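Local coordinates for protein FucU (Bifidobacterium longum subsp. infantis, PDB 3MVK) that probably interconverts sugar anomers and ring forms, acting as an L-fucose mutarotase and D-ribose pyranase of the RbsD/FucU family, at residues G[27-32]-G[134-139]. Residues are numbered along the deposited sequence; the frame is centred on the assembly and turned at random.
Sequences VIADGN and YANLIL. With GOL (glycerol), chain B.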
loop_
_atom_site.group_PDB
_atom_site.type_symbol
_atom_site.label_atom_id
_atom_site.label_comp_id
_atom_site.label_asym_id
_atom_site.label_seq_id
_atom_site.Cartn_x
_atom_site.Cartn_y
_atom_site.Cartn_z
ATOM N N VAL G 27 22.037 -1.440 14.778
ATOM C CA VAL G 27 22.713 -2.689 15.064
ATOM C C VAL G 27 23.516 -3.102 13.837
ATOM O O VAL G 27 22.974 -3.171 12.730
ATOM C CB VAL G 27 21.703 -3.815 15.346
ATOM C CG1 VAL G 27 22.426 -5.144 15.621
ATOM C CG2 VAL G 27 20.795 -3.473 16.532
ATOM N N ILE G 28 24.806 -3.368 14.028
ATOM C CA ILE G 28 25.575 -4.078 12.996
ATOM C C ILE G 28 25.421 -5.547 13.333
ATOM O O ILE G 28 25.937 -6.006 14.364
ATOM C CB ILE G 28 27.075 -3.664 13.003
ATOM C CG1 ILE G 28 27.199 -2.147 12.822
ATOM C CG2 ILE G 28 27.848 -4.453 11.914
ATOM C CD1 ILE G 28 28.598 -1.620 12.950
ATOM N N ALA G 29 24.690 -6.267 12.491
ATOM C CA ALA G 29 24.325 -7.662 12.755
ATOM C C ALA G 29 25.332 -8.548 12.049
ATOM O O ALA G 29 25.601 -8.362 10.863
ATOM C CB ALA G 29 22.898 -7.936 12.243
ATOM N N ASP G 30 25.884 -9.522 12.774
ATOM C CA ASP G 30 26.756 -10.501 12.126
ATOM C C ASP G 30 25.949 -11.464 11.228
ATOM O O ASP G 30 24.711 -11.412 11.187
ATOM C CB ASP G 30 27.679 -11.212 13.165
ATOM C CG ASP G 30 26.933 -12.161 14.124
ATOM O OD1 ASP G 30 25.858 -12.725 13.785
ATOM O OD2 ASP G 30 27.486 -12.387 15.232
ATOM N N GLY G 31 26.655 -12.296 10.468
ATOM C CA GLY G 31 26.039 -13.166 9.472
ATOM C C GLY G 31 25.059 -14.170 10.061
ATOM O O GLY G 31 24.126 -14.619 9.379
ATOM N N ASN G 32 25.262 -14.511 11.327
ATOM C CA ASN G 32 24.393 -15.470 11.985
ATOM C C ASN G 32 23.184 -14.854 12.675
ATOM O O ASN G 32 22.323 -15.554 13.157
ATOM C CB ASN G 32 25.190 -16.278 13.002
ATOM C CG ASN G 32 25.925 -17.425 12.360
ATOM O OD1 ASN G 32 27.146 -17.396 12.218
ATOM N ND2 ASN G 32 25.184 -18.425 11.933
ATOM N N TYR G 134 29.380 -13.779 17.608
ATOM C CA TYR G 134 29.339 -12.665 18.559
ATOM C C TYR G 134 29.966 -11.384 18.013
ATOM O O TYR G 134 30.616 -10.652 18.751
ATOM C CB TYR G 134 29.960 -13.072 19.907
ATOM C CG TYR G 134 29.326 -14.330 20.464
ATOM C CD1 TYR G 134 28.083 -14.278 21.119
ATOM C CD2 TYR G 134 29.957 -15.571 20.342
ATOM C CE1 TYR G 134 27.485 -15.427 21.633
ATOM C CE2 TYR G 134 29.371 -16.735 20.871
ATOM C CZ TYR G 134 28.149 -16.654 21.524
ATOM O OH TYR G 134 27.575 -17.791 22.035
ATOM N N ALA G 135 29.751 -11.123 16.722
ATOM C CA ALA G 135 30.268 -9.898 16.073
ATOM C C ALA G 135 29.181 -8.828 15.929
ATOM O O ALA G 135 29.369 -7.820 15.234
ATOM C CB ALA G 135 30.880 -10.238 14.724
ATOM N N ASN G 136 28.055 -9.038 16.598
ATOM C CA ASN G 136 26.984 -8.023 16.630
ATOM C C ASN G 136 27.417 -6.815 17.400
ATOM O O ASN G 136 28.119 -6.951 18.401
ATOM C CB ASN G 136 25.741 -8.599 17.290
ATOM C CG ASN G 136 25.357 -9.914 16.689
ATOM O OD1 ASN G 136 25.335 -10.956 17.366
ATOM N ND2 ASN G 136 25.065 -9.891 15.434
ATOM N N LEU G 137 27.014 -5.632 16.958
ATOM C CA LEU G 137 27.381 -4.426 17.684
ATOM C C LEU G 137 26.271 -3.406 17.593
ATOM O O LEU G 137 25.876 -3.022 16.487
ATOM C CB LEU G 137 28.701 -3.858 17.141
ATOM C CG LEU G 137 29.404 -2.738 17.919
ATOM C CD1 LEU G 137 29.980 -3.235 19.245
ATOM C CD2 LEU G 137 30.505 -2.115 17.064
ATOM N N ILE G 138 25.752 -3.005 18.755
ATOM C CA ILE G 138 24.781 -1.885 18.832
ATOM C C ILE G 138 25.540 -0.583 19.012
ATOM O O ILE G 138 26.432 -0.512 19.860
ATOM C CB ILE G 138 23.776 -2.053 19.991
ATOM C CG1 ILE G 138 23.159 -3.469 19.975
ATOM C CG2 ILE G 138 22.671 -0.957 19.909
ATOM C CD1 ILE G 138 22.104 -3.755 21.099
ATOM N N LEU G 139 25.197 0.442 18.223
ATOM C CA LEU G 139 25.836 1.760 18.318
ATOM C C LEU G 139 24.774 2.794 18.643
ATOM O O LEU G 139 23.696 2.759 18.037
ATOM C CB LEU G 139 26.470 2.150 16.994
ATOM C CG LEU G 139 27.622 1.277 16.484
ATOM C CD1 LEU G 139 28.144 1.893 15.203
ATOM C CD2 LEU G 139 28.728 1.231 17.543
HETATM C C1 GOL B . 24.403 -14.711 16.499
HETATM O O1 GOL B . 24.459 -13.401 15.969
HETATM C C2 GOL B . 25.667 -14.929 17.317
HETATM O O2 GOL B . 26.799 -14.844 16.477
HETATM C C3 GOL B . 25.600 -16.275 18.046
HETATM O O3 GOL B . 25.511 -17.318 17.100
#
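D30 reaches across to the loop that leads into strand 137-140 and takes a backbone N-H there: A135 N donates to D30 OD2 at 3.0 Å, on the lone pair that points away from the other carboxylate oxygen. The carboxylate is put there by chi1 of 69°, which wedges CG between the backbone N and the carbonyl carbon. Behind this bond the small methyl of A135 lies against D30 CB, 3.7 Å away, which lets the two backbones come close here. N136 crosses the carboxylate at a slant, the planes of amide and acid 45° apart. The end of its amide lies by O1 of a glycerol, probably from the crystallisation liquor, but which end is oxygen is doubtful, since the modelled nitrogen sits against the backbone N of D30. Glycerol O2 donates to D30 OD2 and accepts from Y134 N at 3.0 Å, so one small polyol spans both loops; Q133 of the same chain and H22 of a neighbouring subunit also bind it. The polar ends of D30 and N136 thus line a pocket at the subunit interface, consistent with a sugar-binding site in this mutarotase family. An alanine in place of D30 would probably leave A135 N without its acceptor and take away much of the hold on the polyol. Beyond the pocket the two segments run on as neighbouring antiparallel strands, 25-29 and 137-140, in the middle of a mixed sheet. I28 and L137 form a hydrogen-bonded pair, I28 N to L137 O at 2.7 Å and L137 N to I28 O at 2.8 Å. I28, branched at CB and well suited to a strand, sends CD1 to within 4.2 Å of L139 CD1, and both leucines join it against L56 of helix 52-60. On the other face V27 CG2 meets I138 CG1 at 4.2 Å, and both pack against helix 112-119.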